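Local coordinates for Cwp19 (PDB 5OQ3), which probably cleaves peptidoglycan through the TIM-barrel glycoside hydrolase domain that makes up this chain, and may have amidase activity, at residues 177-182 with 231-236. Numbering follows the deposited sequence. Where two conformers were deposited one is given.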
loop_
_atom_site.group_PDB
_atom_site.type_symbol
_atom_site.label_atom_id
_atom_site.label_comp_id
_atom_site.label_asym_id
_atom_site.label_seq_id
_atom_site.Cartn_x
_atom_site.Cartn_y
_atom_site.Cartn_z
ATOM N N GLU A 177 -7.054 -15.353 5.525
ATOM C CA GLU A 177 -8.264 -15.814 4.837
ATOM C C GLU A 177 -8.109 -15.669 3.311
ATOM O O GLU A 177 -8.486 -16.534 2.526
ATOM C CB GLU A 177 -9.490 -15.003 5.316
ATOM C CG GLU A 177 -10.829 -15.361 4.677
ATOM C CD GLU A 177 -11.971 -14.490 5.182
ATOM O OE1 GLU A 177 -11.879 -13.223 5.163
ATOM O OE2 GLU A 177 -12.988 -15.059 5.564
ATOM N N VAL A 178 -7.575 -14.526 2.915
ATOM C CA VAL A 178 -7.403 -14.246 1.499
ATOM C C VAL A 178 -6.308 -15.151 0.888
ATOM O O VAL A 178 -6.494 -15.710 -0.192
ATOM C CB VAL A 178 -7.081 -12.782 1.270
ATOM C CG1 VAL A 178 -6.761 -12.502 -0.189
ATOM C CG2 VAL A 178 -8.223 -11.910 1.726
ATOM N N VAL A 179 -5.212 -15.341 1.617
ATOM C CA VAL A 179 -4.140 -16.237 1.155
ATOM C C VAL A 179 -4.653 -17.658 0.970
ATOM O O VAL A 179 -4.312 -18.336 -0.009
ATOM C CB VAL A 179 -2.944 -16.209 2.141
ATOM C CG1 VAL A 179 -1.862 -17.170 1.728
ATOM C CG2 VAL A 179 -2.389 -14.807 2.279
ATOM N N GLN A 180 -5.459 -18.131 1.924
ATOM C CA GLN A 180 -5.987 -19.492 1.870
ATOM C C GLN A 180 -6.928 -19.676 0.679
ATOM O O GLN A 180 -6.928 -20.709 0.006
ATOM C CB GLN A 180 -6.756 -19.808 3.157
ATOM C CG GLN A 180 -7.383 -21.194 3.245
ATOM C CD GLN A 180 -8.191 -21.381 4.514
ATOM O OE1 GLN A 180 -7.628 -21.790 5.549
ATOM N NE2 GLN A 180 -9.542 -21.129 4.440
ATOM N N ASN A 181 -7.804 -18.678 0.461
ATOM C CA ASN A 181 -8.986 -18.879 -0.367
ATOM C C ASN A 181 -8.865 -18.357 -1.794
ATOM O O ASN A 181 -9.753 -18.640 -2.603
ATOM C CB ASN A 181 -10.225 -18.257 0.302
ATOM C CG ASN A 181 -10.648 -18.974 1.555
ATOM O OD1 ASN A 181 -10.122 -20.024 1.891
ATOM N ND2 ASN A 181 -11.589 -18.367 2.289
ATOM N N TYR A 182 -7.796 -17.633 -2.128
ATOM C CA TYR A 182 -7.676 -16.992 -3.422
ATOM C C TYR A 182 -6.267 -17.170 -3.982
ATOM O O TYR A 182 -5.302 -17.137 -3.214
ATOM C CB TYR A 182 -8.018 -15.498 -3.342
ATOM C CG TYR A 182 -9.460 -15.247 -2.904
ATOM C CD1 TYR A 182 -10.498 -15.275 -3.820
ATOM C CD2 TYR A 182 -9.766 -15.027 -1.578
ATOM C CE1 TYR A 182 -11.808 -15.078 -3.408
ATOM C CE2 TYR A 182 -11.056 -14.807 -1.140
ATOM C CZ TYR A 182 -12.099 -14.856 -2.072
ATOM O OH TYR A 182 -13.393 -14.627 -1.625
ATOM N N ALA A 231 5.046 -14.285 8.335
ATOM C CA ALA A 231 5.109 -15.674 8.800
ATOM C C ALA A 231 3.838 -16.448 8.476
ATOM O O ALA A 231 3.887 -17.624 8.121
ATOM C CB ALA A 231 5.401 -15.719 10.288
ATOM N N SER A 232 2.691 -15.799 8.628
ATOM C CA SER A 232 1.418 -16.431 8.338
ATOM C C SER A 232 1.353 -16.831 6.863
ATOM O O SER A 232 1.057 -17.955 6.501
ATOM C CB SER A 232 0.266 -15.478 8.694
ATOM O OG SER A 232 -0.960 -15.983 8.202
ATOM N N ILE A 233 1.666 -15.875 6.001
ATOM C CA ILE A 233 1.674 -16.113 4.558
ATOM C C ILE A 233 2.560 -17.306 4.230
ATOM O O ILE A 233 2.101 -18.264 3.552
ATOM C CB ILE A 233 2.110 -14.877 3.754
ATOM C CG1 ILE A 233 1.137 -13.761 3.956
ATOM C CG2 ILE A 233 2.281 -15.237 2.276
ATOM C CD1 ILE A 233 1.683 -12.415 3.492
ATOM N N LYS A 234 3.782 -17.309 4.786
ATOM C CA LYS A 234 4.753 -18.358 4.410
ATOM C C LYS A 234 4.309 -19.721 4.908
ATOM O O LYS A 234 4.636 -20.725 4.279
ATOM C CB LYS A 234 6.138 -17.997 4.944
ATOM C CG LYS A 234 6.747 -16.697 4.367
ATOM C CD LYS A 234 6.830 -16.546 2.849
ATOM C CE LYS A 234 7.288 -15.115 2.438
ATOM N NZ LYS A 234 7.422 -15.041 0.948
ATOM N N SER A 235 3.573 -19.764 6.025
ATOM C CA SER A 235 3.137 -21.049 6.563
ATOM C C SER A 235 2.013 -21.668 5.724
ATOM O O SER A 235 1.702 -22.856 5.865
ATOM C CB SER A 235 2.613 -20.845 7.998
ATOM O OG SER A 235 1.362 -20.212 8.018
ATOM N N ILE A 236 1.388 -20.884 4.846
ATOM C CA ILE A 236 0.322 -21.332 3.970
ATOM C C ILE A 236 0.847 -21.548 2.539
ATOM O O ILE A 236 0.742 -22.628 1.970
ATOM C CB ILE A 236 -0.872 -20.341 3.985
ATOM C CG1 ILE A 236 -1.414 -20.195 5.415
ATOM C CG2 ILE A 236 -1.965 -20.803 3.056
ATOM C CD1 ILE A 236 -2.258 -18.945 5.628
#
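V179 and I233 bring their CA atoms within 6.7 Å of each other where the C-terminal parts of helices 165-181 and 214-236 run side by side, the short axes 9.9 Å apart and only 16° from parallel. The contact is apolar and small, burying 174 Å² in all, and V179 carries most of it from the first helix. Its CB is directed at the partner helix, and the two methyls divide the work. CG1, lying anti to the backbone N (chi1 177°), meets CG2 of I236 at 3.9 Å, while CG2, turned back beside that N, reaches CG1 of I233 at 4.0 Å. The valine thus straddles two residues one turn apart on the second helix, its side chain running nearly perpendicular to that of I233. I236 also nears the backbone across the contact, its CG2 4.4 Å from CA of Q180. Burial separates the two isoleucines: I233 is enclosed and, like V179, rests on V187 of strand 186-189, whereas I236 lies at the exposed edge and touches A176. A polar link comes from K237, the next residue in the chain after I236, whose NZ hydrogen-bonds to V179 O. Near-parallel neighbouring helices packed over a strand that lies between them in sequence, here 186-189, are characteristic of the (beta/alpha)8 TIM barrel; helix 165-181 leads into strand 186-189 and helix 214-236 into strand 241-244, which are adjacent and parallel in the eight-stranded barrel of this glycoside hydrolase domain.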